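Local coordinates for putative PLP-dependent aminotransferase (Bacillus cereus ATCC 10987, PDB 3JU7), which probably acts as a pyridoxal-phosphate-dependent transaminase of the DegT/DnrJ/EryC1 family, at residues T58-L72 against C226-Y238. Numbering follows the deposited sequence.
With ACT (acetate ion), chain F.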
loop_
_atom_site.group_PDB
_atom_site.type_symbol
_atom_site.label_atom_id
_atom_site.label_comp_id
_atom_site.label_asym_id
_atom_site.label_seq_id
_atom_site.Cartn_x
_atom_site.Cartn_y
_atom_site.Cartn_z
ATOM N N THR A 58 -6.034 8.716 6.767
ATOM C CA THR A 58 -4.979 8.630 5.748
ATOM C C THR A 58 -4.863 7.173 5.297
ATOM O O THR A 58 -5.307 6.279 6.010
ATOM C CB THR A 58 -3.644 9.125 6.261
ATOM O OG1 THR A 58 -3.239 8.331 7.386
ATOM C CG2 THR A 58 -3.728 10.625 6.692
ATOM N N VAL A 59 -4.354 6.954 4.081
ATOM C CA VAL A 59 -4.022 5.612 3.590
ATOM C C VAL A 59 -2.702 5.715 2.829
ATOM O O VAL A 59 -2.267 6.815 2.515
ATOM C CB VAL A 59 -5.114 5.015 2.704
ATOM C CG1 VAL A 59 -6.358 4.734 3.546
ATOM C CG2 VAL A 59 -5.425 5.944 1.521
ATOM N N ALA A 60 -2.068 4.583 2.513
ATOM C CA ALA A 60 -0.722 4.625 1.956
ATOM C C ALA A 60 -0.725 5.121 0.521
ATOM O O ALA A 60 0.256 5.691 0.057
ATOM C CB ALA A 60 -0.045 3.288 2.081
ATOM N N ASN A 61 -1.836 4.883 -0.173
ATOM C CA ASN A 61 -2.113 5.443 -1.485
ATOM C C ASN A 61 -3.629 5.300 -1.786
ATOM O O ASN A 61 -4.341 4.502 -1.133
ATOM C CB ASN A 61 -1.192 4.821 -2.578
ATOM C CG ASN A 61 -1.478 3.363 -2.840
ATOM O OD1 ASN A 61 -2.619 2.995 -3.183
ATOM N ND2 ASN A 61 -0.434 2.518 -2.761
ATOM N N ALA A 62 -4.123 6.085 -2.732
ATOM C CA ALA A 62 -5.580 6.123 -3.064
ATOM C C ALA A 62 -6.059 4.812 -3.637
ATOM O O ALA A 62 -7.221 4.470 -3.475
ATOM C CB ALA A 62 -5.902 7.244 -4.062
ATOM N N THR A 63 -5.179 4.080 -4.323
ATOM C CA THR A 63 -5.603 2.798 -4.879
ATOM C C THR A 63 -6.018 1.856 -3.767
ATOM O O THR A 63 -7.102 1.258 -3.814
ATOM C CB THR A 63 -4.556 2.181 -5.787
ATOM O OG1 THR A 63 -4.221 3.162 -6.769
ATOM C CG2 THR A 63 -5.129 0.897 -6.440
ATOM N N LEU A 64 -5.192 1.803 -2.731
ATOM C CA LEU A 64 -5.495 0.987 -1.539
ATOM C C LEU A 64 -6.707 1.528 -0.764
ATOM O O LEU A 64 -7.484 0.776 -0.189
ATOM C CB LEU A 64 -4.304 0.949 -0.609
ATOM C CG LEU A 64 -3.044 0.331 -1.210
ATOM C CD1 LEU A 64 -1.879 0.704 -0.287
ATOM C CD2 LEU A 64 -3.198 -1.192 -1.426
ATOM N N GLY A 65 -6.880 2.830 -0.768
ATOM C CA GLY A 65 -8.067 3.402 -0.155
ATOM C C GLY A 65 -9.311 2.959 -0.923
ATOM O O GLY A 65 -10.345 2.629 -0.328
ATOM N N LEU A 66 -9.231 2.966 -2.253
ATOM C CA LEU A 66 -10.353 2.524 -3.055
ATOM C C LEU A 66 -10.690 1.101 -2.651
ATOM O O LEU A 66 -11.882 0.784 -2.376
ATOM C CB LEU A 66 -10.088 2.651 -4.576
ATOM C CG LEU A 66 -10.391 4.036 -5.159
ATOM C CD1 LEU A 66 -9.722 4.238 -6.517
ATOM C CD2 LEU A 66 -11.898 4.237 -5.275
HETATM N N MSE A 67 -9.653 0.264 -2.602
HETATM C CA MSE A 67 -9.802 -1.166 -2.275
HETATM C C MSE A 67 -10.459 -1.380 -0.915
HETATM O O MSE A 67 -11.407 -2.163 -0.789
HETATM C CB MSE A 67 -8.448 -1.889 -2.374
HETATM C CG MSE A 67 -7.974 -2.063 -3.840
HETATM SE SE MSE A 67 -6.083 -2.486 -3.917
HETATM C CE MSE A 67 -6.195 -4.143 -3.172
ATOM N N ALA A 68 -9.979 -0.651 0.087
ATOM C CA ALA A 68 -10.496 -0.759 1.438
ATOM C C ALA A 68 -11.989 -0.392 1.439
ATOM O O ALA A 68 -12.847 -1.155 1.957
ATOM C CB ALA A 68 -9.764 0.184 2.347
ATOM N N ALA A 69 -12.276 0.779 0.858
ATOM C CA ALA A 69 -13.628 1.349 0.831
ATOM C C ALA A 69 -14.641 0.432 0.112
ATOM O O ALA A 69 -15.702 0.155 0.642
ATOM C CB ALA A 69 -13.622 2.764 0.238
ATOM N N ILE A 70 -14.300 -0.051 -1.060
ATOM C CA ILE A 70 -15.177 -0.970 -1.808
ATOM C C ILE A 70 -15.406 -2.275 -1.039
ATOM O O ILE A 70 -16.538 -2.724 -0.910
ATOM C CB ILE A 70 -14.579 -1.273 -3.205
ATOM C CG1 ILE A 70 -14.706 -0.033 -4.099
ATOM C CG2 ILE A 70 -15.225 -2.524 -3.873
ATOM C CD1 ILE A 70 -13.678 0.041 -5.186
ATOM N N GLN A 71 -14.317 -2.864 -0.527
ATOM C CA GLN A 71 -14.393 -4.084 0.294
ATOM C C GLN A 71 -15.331 -3.869 1.493
ATOM O O GLN A 71 -16.187 -4.685 1.721
ATOM C CB GLN A 71 -12.995 -4.515 0.777
ATOM C CG GLN A 71 -13.015 -5.764 1.648
ATOM C CD GLN A 71 -13.590 -6.984 0.932
ATOM O OE1 GLN A 71 -13.402 -7.157 -0.266
ATOM N NE2 GLN A 71 -14.305 -7.820 1.672
ATOM N N LEU A 72 -15.197 -2.771 2.238
ATOM C CA LEU A 72 -16.119 -2.499 3.364
ATOM C C LEU A 72 -17.576 -2.308 2.939
ATOM O O LEU A 72 -18.494 -2.814 3.557
ATOM C CB LEU A 72 -15.685 -1.233 4.138
ATOM C CG LEU A 72 -16.616 -0.762 5.251
ATOM C CD1 LEU A 72 -16.631 -1.809 6.358
ATOM C CD2 LEU A 72 -16.201 0.616 5.761
ATOM N N CYS A 226 -7.388 -10.356 14.421
ATOM C CA CYS A 226 -8.047 -10.099 13.152
ATOM C C CYS A 226 -9.506 -10.554 13.147
ATOM O O CYS A 226 -9.815 -11.757 13.135
ATOM C CB CYS A 226 -7.337 -10.837 12.023
ATOM S SG CYS A 226 -8.138 -10.536 10.420
ATOM N N THR A 227 -10.410 -9.588 13.089
ATOM C CA THR A 227 -11.852 -9.889 13.132
ATOM C C THR A 227 -12.626 -9.510 11.880
ATOM O O THR A 227 -13.831 -9.719 11.845
ATOM C CB THR A 227 -12.513 -9.159 14.279
ATOM O OG1 THR A 227 -12.534 -7.770 13.969
ATOM C CG2 THR A 227 -11.758 -9.415 15.570
HETATM N N MSE A 228 -11.932 -8.954 10.887
HETATM C CA MSE A 228 -12.526 -8.588 9.612
HETATM C C MSE A 228 -11.463 -8.555 8.494
HETATM O O MSE A 228 -10.260 -8.490 8.748
HETATM C CB MSE A 228 -13.153 -7.194 9.713
HETATM C CG MSE A 228 -12.157 -6.091 10.108
HETATM SE SE MSE A 228 -12.999 -4.322 10.334
HETATM C CE MSE A 228 -14.246 -4.386 8.928
HETATM N N MSE A 229 -11.925 -8.548 7.263
HETATM C CA MSE A 229 -11.057 -8.431 6.102
HETATM C C MSE A 229 -10.200 -7.177 6.245
HETATM O O MSE A 229 -10.636 -6.162 6.774
HETATM C CB MSE A 229 -11.904 -8.342 4.831
HETATM C CG MSE A 229 -11.143 -8.422 3.544
HETATM SE SE MSE A 229 -10.102 -10.025 3.562
HETATM C CE MSE A 229 -9.397 -9.835 1.725
ATOM N N GLY A 230 -8.953 -7.273 5.821
ATOM C CA GLY A 230 -8.019 -6.186 5.973
ATOM C C GLY A 230 -6.680 -6.463 5.342
ATOM O O GLY A 230 -6.436 -7.517 4.713
ATOM N N PHE A 231 -5.808 -5.492 5.509
ATOM C CA PHE A 231 -4.469 -5.587 4.958
ATOM C C PHE A 231 -3.634 -4.475 5.575
ATOM O O PHE A 231 -3.962 -3.990 6.674
ATOM C CB PHE A 231 -4.505 -5.606 3.401
ATOM C CG PHE A 231 -5.222 -4.443 2.750
ATOM C CD1 PHE A 231 -5.562 -3.288 3.434
ATOM C CD2 PHE A 231 -5.438 -4.460 1.391
ATOM C CE1 PHE A 231 -6.176 -2.216 2.786
ATOM C CE2 PHE A 231 -6.052 -3.372 0.744
ATOM C CZ PHE A 231 -6.422 -2.251 1.452
ATOM N N ASN A 232 -2.561 -4.069 4.919
ATOM C CA ASN A 232 -1.775 -2.910 5.383
ATOM C C ASN A 232 -1.861 -1.803 4.379
ATOM O O ASN A 232 -1.337 -1.962 3.256
ATOM C CB ASN A 232 -0.296 -3.252 5.502
ATOM C CG ASN A 232 0.534 -2.142 6.165
ATOM O OD1 ASN A 232 0.019 -1.055 6.499
ATOM N ND2 ASN A 232 1.834 -2.450 6.419
ATOM N N CYS A 233 -2.507 -0.712 4.761
ATOM C CA CYS A 233 -2.483 0.504 3.948
ATOM C C CYS A 233 -2.222 1.710 4.829
ATOM O O CYS A 233 -2.670 2.799 4.527
ATOM C CB CYS A 233 -3.783 0.673 3.162
ATOM S SG CYS A 233 -5.252 1.062 4.216
ATOM N N LYS A 234 -1.451 1.488 5.901
ATOM C CA LYS A 234 -1.033 2.541 6.816
ATOM C C LYS A 234 -0.019 3.483 6.163
ATOM O O LYS A 234 0.923 3.054 5.518
ATOM C CB LYS A 234 -0.439 1.945 8.115
ATOM C CG LYS A 234 -1.428 1.039 8.855
ATOM C CD LYS A 234 -0.875 0.301 10.029
ATOM C CE LYS A 234 -0.154 -0.986 9.697
ATOM N NZ LYS A 234 1.162 -0.818 9.158
HETATM N N MSE A 235 -0.252 4.760 6.403
HETATM C CA MSE A 235 0.647 5.833 6.035
HETATM C C MSE A 235 1.651 6.087 7.172
HETATM O O MSE A 235 1.275 6.258 8.342
HETATM C CB MSE A 235 -0.155 7.117 5.754
HETATM C CG MSE A 235 0.708 8.357 5.562
HETATM SE SE MSE A 235 -0.191 10.020 5.214
HETATM C CE MSE A 235 -0.735 9.545 3.439
ATOM N N SER A 236 2.931 6.140 6.812
ATOM C CA SER A 236 3.966 6.467 7.789
ATOM C C SER A 236 3.836 7.879 8.408
ATOM O O SER A 236 3.162 8.776 7.879
ATOM C CB SER A 236 5.383 6.255 7.211
ATOM O OG SER A 236 5.783 7.289 6.348
ATOM N N GLU A 237 4.496 8.052 9.544
ATOM C CA GLU A 237 4.632 9.391 10.175
ATOM C C GLU A 237 5.388 10.371 9.254
ATOM O O GLU A 237 5.120 11.552 9.213
ATOM C CB GLU A 237 5.390 9.231 11.467
ATOM C CG GLU A 237 4.578 8.607 12.612
ATOM C CD GLU A 237 3.436 9.528 13.084
ATOM O OE1 GLU A 237 2.345 9.562 12.459
ATOM O OE2 GLU A 237 3.641 10.207 14.084
ATOM N N TYR A 238 6.304 9.831 8.453
ATOM C CA TYR A 238 7.085 10.635 7.564
ATOM C C TYR A 238 6.227 11.244 6.442
ATOM O O TYR A 238 6.301 12.450 6.177
ATOM C CB TYR A 238 8.196 9.779 6.990
ATOM C CG TYR A 238 9.212 9.253 8.002
ATOM C CD1 TYR A 238 10.132 10.115 8.604
ATOM C CD2 TYR A 238 9.301 7.881 8.312
ATOM C CE1 TYR A 238 11.080 9.646 9.487
ATOM C CE2 TYR A 238 10.259 7.420 9.194
ATOM C CZ TYR A 238 11.145 8.307 9.778
ATOM O OH TYR A 238 12.098 7.889 10.670
HETATM C C ACT F . 2.576 -3.611 10.766
HETATM O O ACT F . 1.885 -2.930 11.598
HETATM O OXT ACT F . 2.520 -3.268 9.561
HETATM C CH3 ACT F . 3.461 -4.748 11.179
HETATM O O HOH W 1 -2.805 5.533 7.682
HETATM O O HOH W 2 -4.560 3.653 6.951
#
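Phe231 meets helix 62-73 with the edge of its ring, where Leu64 O and Met67 CE lie. The contact belongs to the PLP-dependent aminotransferase fold of the DegT family. Here the loop before helix 237-248, residues 228-235, runs along the strand-to-helix unit of 55-73, whose helix start, Ala62 N and Thr63 OG1, binds the cofactor phosphate at position 191.

The ring is aimed by chi1 of 55°, which sets CG between the backbone N and the carbonyl carbon. Leu64 O lies near the ring plane, 3.6 Å from Phe231 CZ. Met67 CE is 4.0 Å from Phe231 CE2, and the two side chains cross at about a right angle. Leu64 CD2 packs on Phe231 CE2 at 4.2 Å. Leu64 CB and CD1 pack on Cys233 CB, 3.8 Å and 3.9 Å away, while Cys233 SG touches Val59 CG1. Two turns beyond Leu64, Gln71 lies across Met229 at about a right angle, with NE2 3.7 Å from Met229 CG.

At the strand end the backbones join. Ala60 N gives a weak, bent hydrogen bond to Cys233 O. Water 2 donates to Thr58 O and to the same Cys233 O. Water 1 accepts from Met235 N and donates to Thr58 OG1, which is also hydrogen-bonded to Asn38.

Asn232 OD1 accepts from Lys234 N, an Asx turn. Lys234 NZ bonds the same oxygen from the opposite face, well out of the carbonyl plane. It also binds an acetate and forms a salt bridge with Glu197 of the second subunit. Met235, a selenomethionine like Met67 and Met229, crosses Thr58 at about a right angle. Its extended chi1 and chi2 carry SE to 3.7 Å from Thr58 CB. The bend at chi3, -71°, brings Met235 CE to 3.3 Å from Val59 O.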